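Local coordinates for OsmC family protein (Rhodothermus marinus, PDB 5CML), which probably hydrolyses carboxyl esters as a serine esterase, this chain being the esterase domain of a longer protein that also carries an OsmC domain, at residues V29-F34 with Q98-A103; A35-C40 with V159-R164; T55-A60 with W247-V252; F195-D200 with D225-L230. One frame throughout, in Å; residues are numbered along the deposited sequence.

Interaction 1 (V29-F34 with Q98-A103)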
loop_
_atom_site.group_PDB
_atom_site.type_symbol
_atom_site.label_atom_id
_atom_site.label_comp_id
_atom_site.label_asym_id
_atom_site.label_seq_id
_atom_site.Cartn_x
_atom_site.Cartn_y
_atom_site.Cartn_z
ATOM N N VAL A 29 -4.418 -14.453 12.101
ATOM C CA VAL A 29 -2.993 -14.716 12.169
ATOM C C VAL A 29 -2.262 -13.386 12.334
ATOM O O VAL A 29 -1.228 -13.310 12.992
ATOM C CB VAL A 29 -2.474 -15.439 10.918
ATOM C CG1 VAL A 29 -2.713 -14.637 9.679
ATOM C CG2 VAL A 29 -0.991 -15.764 11.042
ATOM N N ALA A 30 -2.808 -12.349 11.708
ATOM C CA ALA A 30 -2.258 -11.005 11.783
ATOM C C ALA A 30 -3.255 -10.032 11.167
ATOM O O ALA A 30 -4.118 -10.434 10.378
ATOM C CB ALA A 30 -0.890 -10.901 11.065
ATOM N N TYR A 31 -3.122 -8.761 11.530
ATOM C CA TYR A 31 -3.820 -7.684 10.855
ATOM C C TYR A 31 -2.851 -7.023 9.872
ATOM O O TYR A 31 -1.682 -6.789 10.211
ATOM C CB TYR A 31 -4.356 -6.637 11.855
ATOM C CG TYR A 31 -5.506 -7.154 12.694
ATOM C CD1 TYR A 31 -5.278 -7.993 13.778
ATOM C CD2 TYR A 31 -6.813 -6.820 12.388
ATOM C CE1 TYR A 31 -6.328 -8.482 14.538
ATOM C CE2 TYR A 31 -7.867 -7.323 13.129
ATOM C CZ TYR A 31 -7.612 -8.137 14.214
ATOM O OH TYR A 31 -8.660 -8.625 14.985
ATOM N N ALA A 32 -3.347 -6.735 8.675
ATOM C CA ALA A 32 -2.566 -6.080 7.635
ATOM C C ALA A 32 -3.215 -4.762 7.302
ATOM O O ALA A 32 -4.434 -4.683 7.209
ATOM C CB ALA A 32 -2.470 -6.948 6.386
ATOM N N LEU A 33 -2.399 -3.730 7.097
ATOM C CA LEU A 33 -2.858 -2.465 6.546
ATOM C C LEU A 33 -2.504 -2.495 5.080
ATOM O O LEU A 33 -1.355 -2.766 4.729
ATOM C CB LEU A 33 -2.196 -1.259 7.235
ATOM C CG LEU A 33 -2.475 0.105 6.596
ATOM C CD1 LEU A 33 -3.968 0.402 6.682
ATOM C CD2 LEU A 33 -1.654 1.246 7.245
ATOM N N PHE A 34 -3.493 -2.244 4.238
ATOM C CA PHE A 34 -3.327 -2.334 2.788
ATOM C C PHE A 34 -3.696 -0.995 2.173
ATOM O O PHE A 34 -4.877 -0.700 1.960
ATOM C CB PHE A 34 -4.197 -3.475 2.244
ATOM C CG PHE A 34 -4.023 -3.782 0.775
ATOM C CD1 PHE A 34 -3.038 -3.195 0.000
ATOM C CD2 PHE A 34 -4.878 -4.698 0.174
ATOM C CE1 PHE A 34 -2.905 -3.516 -1.354
ATOM C CE2 PHE A 34 -4.754 -5.031 -1.173
ATOM C CZ PHE A 34 -3.760 -4.432 -1.940
ATOM N N GLN A 98 -8.126 -0.579 18.313
ATOM C CA GLN A 98 -9.382 -1.327 18.228
ATOM C C GLN A 98 -9.209 -2.788 17.856
ATOM O O GLN A 98 -10.117 -3.600 18.112
ATOM C CB GLN A 98 -10.342 -0.656 17.239
ATOM C CG GLN A 98 -10.751 0.735 17.732
ATOM C CD GLN A 98 -12.012 1.301 17.097
ATOM O OE1 GLN A 98 -12.980 0.581 16.827
ATOM N NE2 GLN A 98 -12.012 2.614 16.880
ATOM N N TYR A 99 -8.033 -3.131 17.326
ATOM C CA TYR A 99 -7.741 -4.496 16.913
ATOM C C TYR A 99 -6.366 -4.859 17.461
ATOM O O TYR A 99 -6.180 -4.813 18.674
ATOM C CB TYR A 99 -7.889 -4.628 15.379
ATOM C CG TYR A 99 -9.345 -4.423 15.001
ATOM C CD1 TYR A 99 -10.257 -5.466 15.111
ATOM C CD2 TYR A 99 -9.828 -3.180 14.616
ATOM C CE1 TYR A 99 -11.576 -5.282 14.835
ATOM C CE2 TYR A 99 -11.175 -2.984 14.342
ATOM C CZ TYR A 99 -12.042 -4.040 14.459
ATOM O OH TYR A 99 -13.388 -3.888 14.194
ATOM N N GLU A 100 -5.416 -5.228 16.612
ATOM C CA GLU A 100 -4.047 -5.437 17.040
ATOM C C GLU A 100 -3.157 -4.577 16.149
ATOM O O GLU A 100 -3.514 -4.322 15.007
ATOM C CB GLU A 100 -3.632 -6.914 16.921
ATOM C CG GLU A 100 -4.499 -7.873 17.734
ATOM C CD GLU A 100 -4.187 -7.828 19.218
ATOM O OE1 GLU A 100 -3.040 -7.481 19.580
ATOM O OE2 GLU A 100 -5.099 -8.140 20.023
ATOM N N PRO A 101 -2.009 -4.132 16.668
ATOM C CA PRO A 101 -1.100 -3.401 15.786
ATOM C C PRO A 101 -0.786 -4.222 14.549
ATOM O O PRO A 101 -0.583 -5.455 14.654
ATOM C CB PRO A 101 0.154 -3.194 16.647
ATOM C CG PRO A 101 -0.359 -3.253 18.062
ATOM C CD PRO A 101 -1.461 -4.282 18.026
ATOM N N PRO A 102 -0.757 -3.570 13.378
ATOM C CA PRO A 102 -0.561 -4.402 12.177
ATOM C C PRO A 102 0.847 -4.983 12.108
ATOM O O PRO A 102 1.844 -4.291 12.359
ATOM C CB PRO A 102 -0.814 -3.430 11.020
ATOM C CG PRO A 102 -0.496 -2.057 11.621
ATOM C CD PRO A 102 -0.944 -2.147 13.059
ATOM N N ALA A 103 0.911 -6.261 11.763
ATOM C CA ALA A 103 2.164 -6.976 11.635
ATOM C C ALA A 103 2.621 -6.999 10.185
ATOM O O ALA A 103 3.755 -7.332 9.922
ATOM C CB ALA A 103 2.024 -8.395 12.159
HETATM O O HOH W 1 -1.280 -7.945 13.638
#
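Backbone atoms make the single direct hydrogen bond between residues 29-34 and 98-103: Ala103 N donates to Tyr31 O at 3.1 Å, arriving nearly along the C=O axis although the N-H is bent (142°). Pro102 CA lies 3.3 Å from Tyr31 O in a CA-H...O contact, so two successive residues meet one acceptor. A water completes the backbone pairing. It accepts from Tyr31 N at 2.9 Å and donates to Pro101 O at 2.8 Å, which engages both polar backbone atoms of Tyr31 with the loop.

Aromatic contact is carried by the Tyr31 ring, swung beside its own backbone N (chi1 -70°). Tyr99 CB rides over one face of that ring, displaced toward the rim, in a CH-pi contact 3.8 Å from the centroid of the Tyr31 ring. The Tyr99 ring leans obliquely, planes 41° apart, and brings CD1 to 3.5 Å from Tyr31 OH. Glu100 lays CB and CG along the CD1-CE1 side of Tyr31 before its carboxylate turns away. An alanine in place of Tyr31 removes the ring on which Tyr99 CB and the aliphatic part of Glu100 pack, and would probably loosen the loop. The remaining apolar contact is small, Ala30 CB to Ala103 CB at 4.0 Å.

Pro102 also rests on Leu95 of helix 85-98, and Leu33 pairs through its backbone with Leu104. The loop is thus the return leg of a beta-alpha-beta crossover from strand 59-65 through helix 85-98 to strand 104-108, passing strand 30-36, as in the parallel sheet of an alpha/beta-hydrolase fold.

Interaction 2 (A35-C40 with V159-R164)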
loop_
_atom_site.group_PDB
_atom_site.type_symbol
_atom_site.label_atom_id
_atom_site.label_comp_id
_atom_site.label_asym_id
_atom_site.label_seq_id
_atom_site.Cartn_x
_atom_site.Cartn_y
_atom_site.Cartn_z
ATOM N N ALA A 35 -2.672 -0.187 1.896
ATOM C CA ALA A 35 -2.858 1.126 1.280
ATOM C C ALA A 35 -2.735 0.976 -0.220
ATOM O O ALA A 35 -1.706 0.541 -0.706
ATOM C CB ALA A 35 -1.851 2.091 1.788
ATOM N N HIS A 36 -3.775 1.327 -0.959
ATOM C CA HIS A 36 -3.805 0.976 -2.374
ATOM C C HIS A 36 -4.438 2.052 -3.239
ATOM O O HIS A 36 -5.143 2.949 -2.739
ATOM C CB HIS A 36 -4.578 -0.326 -2.556
ATOM C CG HIS A 36 -6.035 -0.162 -2.308
ATOM N ND1 HIS A 36 -6.918 0.208 -3.298
ATOM C CD2 HIS A 36 -6.761 -0.251 -1.166
ATOM C CE1 HIS A 36 -8.128 0.320 -2.777
ATOM N NE2 HIS A 36 -8.058 0.051 -1.487
ATOM N N CYS A 37 -4.230 1.923 -4.549
ATOM C CA CYS A 37 -4.780 2.870 -5.512
ATOM C C CYS A 37 -5.698 2.178 -6.518
ATOM O O CYS A 37 -5.883 2.671 -7.624
ATOM C CB CYS A 37 -3.647 3.595 -6.243
ATOM S SG CYS A 37 -2.608 4.595 -5.099
ATOM N N PHE A 38 -6.285 1.041 -6.139
ATOM C CA PHE A 38 -7.108 0.290 -7.095
ATOM C C PHE A 38 -8.437 0.981 -7.357
ATOM O O PHE A 38 -9.126 0.649 -8.306
ATOM C CB PHE A 38 -7.350 -1.129 -6.612
ATOM C CG PHE A 38 -6.128 -1.963 -6.628
ATOM C CD1 PHE A 38 -5.542 -2.318 -7.830
ATOM C CD2 PHE A 38 -5.540 -2.378 -5.454
ATOM C CE1 PHE A 38 -4.395 -3.086 -7.854
ATOM C CE2 PHE A 38 -4.387 -3.137 -5.471
ATOM C CZ PHE A 38 -3.823 -3.495 -6.666
ATOM N N THR A 39 -8.773 1.962 -6.529
ATOM C CA THR A 39 -9.977 2.756 -6.737
ATOM C C THR A 39 -9.917 3.548 -8.053
ATOM O O THR A 39 -10.945 3.997 -8.548
ATOM C CB THR A 39 -10.199 3.701 -5.551
ATOM O OG1 THR A 39 -9.886 3.000 -4.342
ATOM C CG2 THR A 39 -11.628 4.155 -5.486
ATOM N N CYS A 40 -8.716 3.686 -8.616
ATOM C CA CYS A 40 -8.505 4.286 -9.945
ATOM C C CYS A 40 -9.121 3.471 -11.079
ATOM O O CYS A 40 -9.348 3.997 -12.168
ATOM C CB CYS A 40 -6.991 4.460 -10.236
ATOM S SG CYS A 40 -6.221 5.719 -9.203
ATOM N N VAL A 159 -2.997 13.269 -9.555
ATOM C CA VAL A 159 -2.281 12.043 -9.871
ATOM C C VAL A 159 -2.980 11.316 -11.013
ATOM O O VAL A 159 -4.207 11.217 -11.035
ATOM C CB VAL A 159 -2.213 11.086 -8.654
ATOM C CG1 VAL A 159 -1.369 9.852 -8.969
ATOM C CG2 VAL A 159 -1.674 11.798 -7.426
ATOM N N ASP A 160 -2.187 10.777 -11.933
ATOM C CA ASP A 160 -2.689 9.993 -13.053
ATOM C C ASP A 160 -1.976 8.639 -13.071
ATOM O O ASP A 160 -0.762 8.574 -13.281
ATOM C CB ASP A 160 -2.466 10.770 -14.353
ATOM C CG ASP A 160 -2.915 10.017 -15.600
ATOM O OD1 ASP A 160 -3.593 8.965 -15.513
ATOM O OD2 ASP A 160 -2.592 10.518 -16.693
ATOM N N LEU A 161 -2.723 7.574 -12.773
ATOM C CA LEU A 161 -2.205 6.202 -12.826
ATOM C C LEU A 161 -2.829 5.426 -13.987
ATOM O O LEU A 161 -2.816 4.190 -14.007
ATOM C CB LEU A 161 -2.483 5.470 -11.524
ATOM C CG LEU A 161 -1.994 6.123 -10.238
ATOM C CD1 LEU A 161 -2.394 5.204 -9.118
ATOM C CD2 LEU A 161 -0.489 6.339 -10.285
ATOM N N GLY A 162 -3.386 6.157 -14.944
ATOM C CA GLY A 162 -3.931 5.549 -16.149
ATOM C C GLY A 162 -5.394 5.175 -16.035
ATOM O O GLY A 162 -5.958 4.589 -16.964
ATOM N N GLY A 163 -6.006 5.498 -14.896
ATOM C CA GLY A 163 -7.432 5.304 -14.707
ATOM C C GLY A 163 -8.082 6.614 -14.288
ATOM O O GLY A 163 -7.819 7.665 -14.876
ATOM N N ARG A 164 -8.924 6.554 -13.265
ATOM C CA ARG A 164 -9.569 7.749 -12.736
ATOM C C ARG A 164 -8.491 8.579 -12.022
ATOM O O ARG A 164 -7.805 8.063 -11.142
ATOM C CB ARG A 164 -10.693 7.386 -11.771
ATOM C CG ARG A 164 -11.884 6.669 -12.401
ATOM C CD ARG A 164 -12.629 5.811 -11.370
ATOM N NE ARG A 164 -13.017 6.577 -10.187
ATOM C CZ ARG A 164 -13.562 6.050 -9.089
ATOM N NH1 ARG A 164 -13.782 4.742 -9.002
ATOM N NH2 ARG A 164 -13.889 6.832 -8.071
#
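The turn that follows strand 30-36, a region that in alpha/beta hydrolases commonly borders the oxyanion hole, meets here the loop of a hairpin formed by strands 156-159 and 166-169. The hairpin is part of a small antiparallel sheet, completed by strand 144-146, inserted between strands 127-131 and 192-196 of the main sheet, where lids of this fold are often found. Arg164 N donates to Cys40 O at 2.8 Å, almost perfectly straight (175°), in the carbonyl plane and on a lone pair. Gly163 CA adds a CA-H...O contact to Cys40 O at 3.4 Å; a side chain on Gly163 would collide with that oxygen. The apolar half is a single branch of Leu161: CD1 presses on Cys37 CB at 3.5 Å and on Cys40 SG at 3.9 Å. Leu161 also touches Ser109, the probable nucleophile. Arg164 bends at its third torsion (54°), so its guanidinium folds back with Thr39 O over one face; NH1 stands 3.0 Å from Thr39 O, at an angle too poor for a hydrogen bond. An Asx turn shapes the loop, Gly162 N bonding Asp160 OD1 at 2.9 Å, while Asp160 OD2 forms a salt bridge with Arg145. Backbone polarity and one leucine branch therefore do the joining, and the arginine probably adds a general electrostatic attraction to the Thr39 carbonyl without a directed bond.

Interaction 3 (T55-A60 with W247-V252)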
loop_
_atom_site.group_PDB
_atom_site.type_symbol
_atom_site.label_atom_id
_atom_site.label_comp_id
_atom_site.label_asym_id
_atom_site.label_seq_id
_atom_site.Cartn_x
_atom_site.Cartn_y
_atom_site.Cartn_z
ATOM N N THR A 55 -7.669 -13.152 3.614
ATOM C CA THR A 55 -8.574 -13.647 4.651
ATOM C C THR A 55 -8.725 -15.171 4.625
ATOM O O THR A 55 -8.888 -15.798 5.681
ATOM C CB THR A 55 -9.967 -12.977 4.575
ATOM O OG1 THR A 55 -10.547 -13.147 3.281
ATOM C CG2 THR A 55 -9.880 -11.499 4.890
ATOM N N THR A 56 -8.612 -15.764 3.444
ATOM C CA THR A 56 -8.657 -17.219 3.295
ATOM C C THR A 56 -7.531 -17.882 4.096
ATOM O O THR A 56 -7.685 -18.996 4.611
ATOM C CB THR A 56 -8.541 -17.596 1.806
ATOM O OG1 THR A 56 -9.748 -17.212 1.129
ATOM C CG2 THR A 56 -8.298 -19.108 1.605
ATOM N N GLN A 57 -6.410 -17.178 4.203
ATOM C CA GLN A 57 -5.245 -17.672 4.920
ATOM C C GLN A 57 -5.231 -17.247 6.379
ATOM O O GLN A 57 -4.262 -17.524 7.102
ATOM C CB GLN A 57 -3.966 -17.186 4.235
ATOM C CG GLN A 57 -3.760 -17.812 2.877
ATOM C CD GLN A 57 -2.409 -17.487 2.305
ATOM O OE1 GLN A 57 -1.413 -17.445 3.021
ATOM N NE2 GLN A 57 -2.366 -17.244 1.016
ATOM N N GLY A 58 -6.285 -16.563 6.810
ATOM C CA GLY A 58 -6.438 -16.226 8.214
ATOM C C GLY A 58 -6.071 -14.806 8.605
ATOM O O GLY A 58 -6.094 -14.460 9.788
ATOM N N TYR A 59 -5.728 -13.975 7.625
ATOM C CA TYR A 59 -5.408 -12.573 7.910
ATOM C C TYR A 59 -6.656 -11.722 8.026
ATOM O O TYR A 59 -7.685 -12.024 7.413
ATOM C CB TYR A 59 -4.539 -11.970 6.802
ATOM C CG TYR A 59 -3.165 -12.551 6.648
ATOM C CD1 TYR A 59 -2.952 -13.690 5.886
ATOM C CD2 TYR A 59 -2.063 -11.915 7.207
ATOM C CE1 TYR A 59 -1.675 -14.198 5.711
ATOM C CE2 TYR A 59 -0.786 -12.410 7.048
ATOM C CZ TYR A 59 -0.598 -13.561 6.293
ATOM O OH TYR A 59 0.660 -14.077 6.127
ATOM N N ALA A 60 -6.559 -10.644 8.803
ATOM C CA ALA A 60 -7.517 -9.559 8.707
ATOM C C ALA A 60 -6.845 -8.453 7.933
ATOM O O ALA A 60 -5.653 -8.223 8.111
ATOM C CB ALA A 60 -7.973 -9.072 10.108
ATOM N N TRP A 247 3.902 -15.923 1.923
ATOM C CA TRP A 247 5.196 -15.369 2.260
ATOM C C TRP A 247 5.208 -14.740 3.646
ATOM O O TRP A 247 6.096 -14.987 4.440
ATOM C CB TRP A 247 5.603 -14.347 1.210
ATOM C CG TRP A 247 6.835 -13.616 1.528
ATOM C CD1 TRP A 247 8.123 -14.038 1.321
ATOM C CD2 TRP A 247 6.927 -12.322 2.129
ATOM N NE1 TRP A 247 9.011 -13.080 1.759
ATOM C CE2 TRP A 247 8.300 -12.011 2.245
ATOM C CE3 TRP A 247 5.982 -11.387 2.559
ATOM C CZ2 TRP A 247 8.746 -10.808 2.776
ATOM C CZ3 TRP A 247 6.433 -10.183 3.083
ATOM C CH2 TRP A 247 7.799 -9.915 3.193
ATOM N N ALA A 248 4.213 -13.929 3.934
ATOM C CA ALA A 248 4.229 -13.179 5.165
ATOM C C ALA A 248 4.007 -14.052 6.394
ATOM O O ALA A 248 4.370 -13.660 7.491
ATOM C CB ALA A 248 3.181 -12.047 5.115
ATOM N N ARG A 249 3.434 -15.235 6.215
ATOM C CA ARG A 249 3.171 -16.126 7.332
ATOM C C ARG A 249 4.468 -16.514 8.069
ATOM O O ARG A 249 4.446 -16.781 9.270
ATOM C CB ARG A 249 2.440 -17.376 6.836
ATOM C CG ARG A 249 1.898 -18.241 7.933
ATOM C CD ARG A 249 1.251 -19.475 7.351
ATOM N NE ARG A 249 -0.070 -19.128 6.862
ATOM C CZ ARG A 249 -1.124 -18.962 7.661
ATOM N NH1 ARG A 249 -1.002 -19.123 8.972
ATOM N NH2 ARG A 249 -2.293 -18.635 7.154
ATOM N N ARG A 250 5.591 -16.521 7.351
ATOM C CA ARG A 250 6.902 -16.828 7.945
ATOM C C ARG A 250 7.261 -15.831 9.055
ATOM O O ARG A 250 7.990 -16.161 10.004
ATOM C CB ARG A 250 7.986 -16.819 6.860
ATOM C CG ARG A 250 9.418 -17.149 7.325
ATOM C CD ARG A 250 9.504 -18.560 7.898
ATOM N NE ARG A 250 10.843 -18.937 8.362
ATOM C CZ ARG A 250 11.322 -18.663 9.575
ATOM N NH1 ARG A 250 10.584 -17.992 10.460
ATOM N NH2 ARG A 250 12.544 -19.058 9.908
ATOM N N TYR A 251 6.714 -14.625 8.952
ATOM C CA TYR A 251 7.184 -13.483 9.758
ATOM C C TYR A 251 6.179 -12.939 10.755
ATOM O O TYR A 251 6.569 -12.330 11.763
ATOM C CB TYR A 251 7.612 -12.347 8.825
ATOM C CG TYR A 251 8.651 -12.817 7.850
ATOM C CD1 TYR A 251 9.888 -13.239 8.301
ATOM C CD2 TYR A 251 8.382 -12.875 6.494
ATOM C CE1 TYR A 251 10.846 -13.693 7.424
ATOM C CE2 TYR A 251 9.330 -13.318 5.602
ATOM C CZ TYR A 251 10.547 -13.742 6.072
ATOM O OH TYR A 251 11.481 -14.190 5.187
ATOM N N VAL A 252 4.896 -13.119 10.471
ATOM C CA VAL A 252 3.857 -12.556 11.320
ATOM C C VAL A 252 3.400 -13.573 12.364
ATOM O O VAL A 252 2.847 -13.195 13.391
ATOM C CB VAL A 252 2.619 -12.072 10.516
ATOM C CG1 VAL A 252 3.010 -11.059 9.462
ATOM C CG2 VAL A 252 1.847 -13.251 9.903
#
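Ala248 O is gripped by two backbone N-H groups near the end of helix 234-252, Tyr251 N at 2.9 Å and Val252 N at 3.1 Å from that oxygen. The helix is kinked here, Tyr251 N bonding three residues back instead of four and Arg250 N making only a weak bond to Trp247 O. Tyr59 reaches this last part of the helix with its hydroxyl, which is hydrogen-bonded to Gly245 O one turn earlier. Tyr59 OH also comes to 3.0 Å from Arg249 N, but the angle rules out a hydrogen bond, so this is close packing only. Ala248 CB and Val252 CG2, one turn apart, approach the ring obliquely: CB lies 3.4 Å from Tyr59 OH, and CG2 4.0 Å from Tyr59 CE2. Arg249 starts anti to its backbone N (chi1 -169°) and bends at its third torsion, which swings the guanidinium toward the Gln57 backbone. Gln57 itself extends its amide the other way, NE2 bonding to Glu242 O. Gly58 closes helix 45-56 in a Schellman motif, with positive phi (101°) and Gly58 N bonded to Thr55 O at 2.9 Å; this turn sends the chain into Tyr59. The contact thus lies where helix 45-56 gives way to strand 59-65, against the C-terminal end of helix 234-252, whose Val252 rests on Ala30 of strand 30-36 and whose Trp247 rests on Ala127 of strand 127-131.

Interaction 4 (F195-D200 with D225-L230)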
loop_
_atom_site.group_PDB
_atom_site.type_symbol
_atom_site.label_atom_id
_atom_site.label_comp_id
_atom_site.label_asym_id
_atom_site.label_seq_id
_atom_site.Cartn_x
_atom_site.Cartn_y
_atom_site.Cartn_z
ATOM N N PHE A 195 6.350 -6.907 -5.558
ATOM C CA PHE A 195 5.676 -7.390 -6.761
ATOM C C PHE A 195 5.740 -6.321 -7.819
ATOM O O PHE A 195 5.505 -5.154 -7.509
ATOM C CB PHE A 195 4.198 -7.685 -6.521
ATOM C CG PHE A 195 3.908 -8.820 -5.578
ATOM C CD1 PHE A 195 3.744 -10.108 -6.051
ATOM C CD2 PHE A 195 3.707 -8.583 -4.224
ATOM C CE1 PHE A 195 3.413 -11.148 -5.172
ATOM C CE2 PHE A 195 3.387 -9.607 -3.362
ATOM C CZ PHE A 195 3.240 -10.894 -3.842
ATOM N N HIS A 196 6.010 -6.685 -9.075
ATOM C CA HIS A 196 5.975 -5.704 -10.142
ATOM C C HIS A 196 5.825 -6.394 -11.476
ATOM O O HIS A 196 6.425 -7.439 -11.699
ATOM C CB HIS A 196 7.255 -4.875 -10.146
ATOM C CG HIS A 196 7.071 -3.448 -10.564
ATOM N ND1 HIS A 196 7.322 -2.398 -9.710
ATOM C CD2 HIS A 196 6.700 -2.894 -11.746
ATOM C CE1 HIS A 196 7.108 -1.254 -10.338
ATOM N NE2 HIS A 196 6.732 -1.525 -11.576
ATOM N N SER A 197 5.058 -5.782 -12.371
ATOM C CA SER A 197 4.938 -6.285 -13.730
ATOM C C SER A 197 5.996 -5.708 -14.649
ATOM O O SER A 197 6.180 -4.488 -14.701
ATOM C CB SER A 197 3.589 -5.946 -14.308
ATOM O OG SER A 197 3.569 -6.303 -15.662
ATOM N N PRO A 198 6.665 -6.581 -15.408
ATOM C CA PRO A 198 7.640 -6.053 -16.372
ATOM C C PRO A 198 6.954 -5.200 -17.426
ATOM O O PRO A 198 7.609 -4.363 -18.014
ATOM C CB PRO A 198 8.280 -7.313 -16.975
ATOM C CG PRO A 198 7.473 -8.440 -16.546
ATOM C CD PRO A 198 6.692 -8.052 -15.338
ATOM N N THR A 199 5.656 -5.401 -17.635
ATOM C CA THR A 199 4.920 -4.662 -18.663
ATOM C C THR A 199 4.136 -3.472 -18.084
ATOM O O THR A 199 3.295 -2.889 -18.762
ATOM C CB THR A 199 3.951 -5.597 -19.445
ATOM O OG1 THR A 199 3.005 -6.188 -18.555
ATOM C CG2 THR A 199 4.721 -6.705 -20.122
ATOM N N ASP A 200 4.441 -3.090 -16.843
ATOM C CA ASP A 200 3.824 -1.925 -16.216
ATOM C C ASP A 200 4.148 -0.665 -17.016
ATOM O O ASP A 200 5.315 -0.342 -17.234
ATOM C CB ASP A 200 4.305 -1.808 -14.755
ATOM C CG ASP A 200 3.470 -0.833 -13.899
ATOM O OD1 ASP A 200 3.017 0.225 -14.393
ATOM O OD2 ASP A 200 3.286 -1.137 -12.694
ATOM N N ASP A 225 4.494 -10.760 -14.674
ATOM C CA ASP A 225 4.429 -11.152 -16.100
ATOM C C ASP A 225 3.752 -10.093 -16.996
ATOM O O ASP A 225 4.385 -9.082 -17.328
ATOM C CB ASP A 225 3.732 -12.512 -16.207
ATOM C CG ASP A 225 3.853 -13.130 -17.576
ATOM O OD1 ASP A 225 4.636 -12.611 -18.420
ATOM O OD2 ASP A 225 3.181 -14.168 -17.791
ATOM N N GLN A 226 2.492 -10.295 -17.374
ATOM C CA GLN A 226 1.804 -9.396 -18.318
ATOM C C GLN A 226 0.749 -8.501 -17.653
ATOM O O GLN A 226 -0.084 -7.897 -18.321
ATOM C CB GLN A 226 1.120 -10.208 -19.427
ATOM C CG GLN A 226 2.041 -11.064 -20.285
ATOM C CD GLN A 226 3.018 -10.247 -21.108
ATOM O OE1 GLN A 226 4.225 -10.473 -21.061
ATOM N NE2 GLN A 226 2.499 -9.300 -21.880
ATOM N N ALA A 227 0.764 -8.435 -16.335
ATOM C CA ALA A 227 -0.213 -7.632 -15.615
ATOM C C ALA A 227 -0.026 -6.139 -15.885
ATOM O O ALA A 227 1.079 -5.672 -16.221
ATOM C CB ALA A 227 -0.112 -7.903 -14.132
ATOM N N ASP A 228 -1.116 -5.389 -15.753
ATOM C CA ASP A 228 -1.004 -3.947 -15.800
ATOM C C ASP A 228 -0.925 -3.377 -14.386
ATOM O O ASP A 228 -1.009 -4.100 -13.397
ATOM C CB ASP A 228 -2.151 -3.328 -16.603
ATOM C CG ASP A 228 -3.526 -3.651 -16.060
ATOM O OD1 ASP A 228 -3.645 -4.221 -14.973
ATOM O OD2 ASP A 228 -4.510 -3.331 -16.763
ATOM N N HIS A 229 -0.648 -2.089 -14.316
ATOM C CA HIS A 229 -0.395 -1.414 -13.047
ATOM C C HIS A 229 -1.536 -1.577 -12.042
ATOM O O HIS A 229 -1.306 -1.714 -10.835
ATOM C CB HIS A 229 -0.136 0.064 -13.331
ATOM C CG HIS A 229 0.299 0.846 -12.132
ATOM N ND1 HIS A 229 1.492 0.616 -11.490
ATOM C CD2 HIS A 229 -0.318 1.839 -11.444
ATOM C CE1 HIS A 229 1.596 1.435 -10.456
ATOM N NE2 HIS A 229 0.516 2.198 -10.412
ATOM N N LEU A 230 -2.763 -1.568 -12.541
ATOM C CA LEU A 230 -3.946 -1.644 -11.683
ATOM C C LEU A 230 -4.544 -3.064 -11.548
ATOM O O LEU A 230 -5.617 -3.235 -10.974
ATOM C CB LEU A 230 -4.995 -0.675 -12.221
ATOM C CG LEU A 230 -4.563 0.790 -12.228
ATOM C CD1 LEU A 230 -5.653 1.665 -12.822
ATOM C CD2 LEU A 230 -4.180 1.266 -10.834
HETATM O O HOH W 2 0.277 -5.477 -19.232
#
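His229 ND1 donates to Asp200 OD2 at 2.8 Å and 165°, the acceptor lying in the plane of the imidazole and using its syn lone pair. The carboxylate is turned 57° from the ring, and its second oxygen, OD1, accepts from the backbone N of Ile202 and Val203, which fixes its rotation. An alanine in place of Asp200 takes away the OD2 acceptor of His229 ND1, and would probably leave the ring less well oriented and its far nitrogen less polarised. Ser197 OG is the next strong centre. It gives its hydrogen to a lone pair of Ala227 O at 2.6 Å and accepts from Thr199 N at 3.0 Å, an ST turn within the type I beta turn from Ser197 to Asp200. A water bridges the two segments, 2.9 Å from Thr199 OG1 and donating to Gln226 O at 2.6 Å. Packing is modest around this polar core: Ser197 CB meets Ala227 CB at 4.2 Å, Thr199 CG2 lies 3.8 Å from Gln226 NE2, and the Pro198 ring edges up to Asp225 O through CG and CD. Because His229 NE2 is hydrogen-bonded to Ser109 OG, the loops after strands 192-196 and 219-223 bring together what is probably the acid and base of a Ser-His-Asp catalytic triad, as in alpha/beta-hydrolase esterases.

Interactions 2 and 4 lie across the chain's centre from interaction 1. Interactions 1 and 3 share one side, their centres about 10 Å apart, and neighbouring strands 30-36 and 59-65 join them directly, Ala32 N lying 2.8 Å from Ala60 O in a probable hydrogen bond. Interactions 2 and 4, centres about 14 Å apart, flank the probable active site: Leu161 and His229 both touch Ser109, and Leu230 of interaction 4 packs against interaction 2, its CD1 4.0 Å from Cys40 CB. Strand 30-36 links interactions 1 and 2, centres about 24 Å apart. Interaction 1 lies about 27 Å, centre to centre, from interaction 4, which holds the likely acid and base.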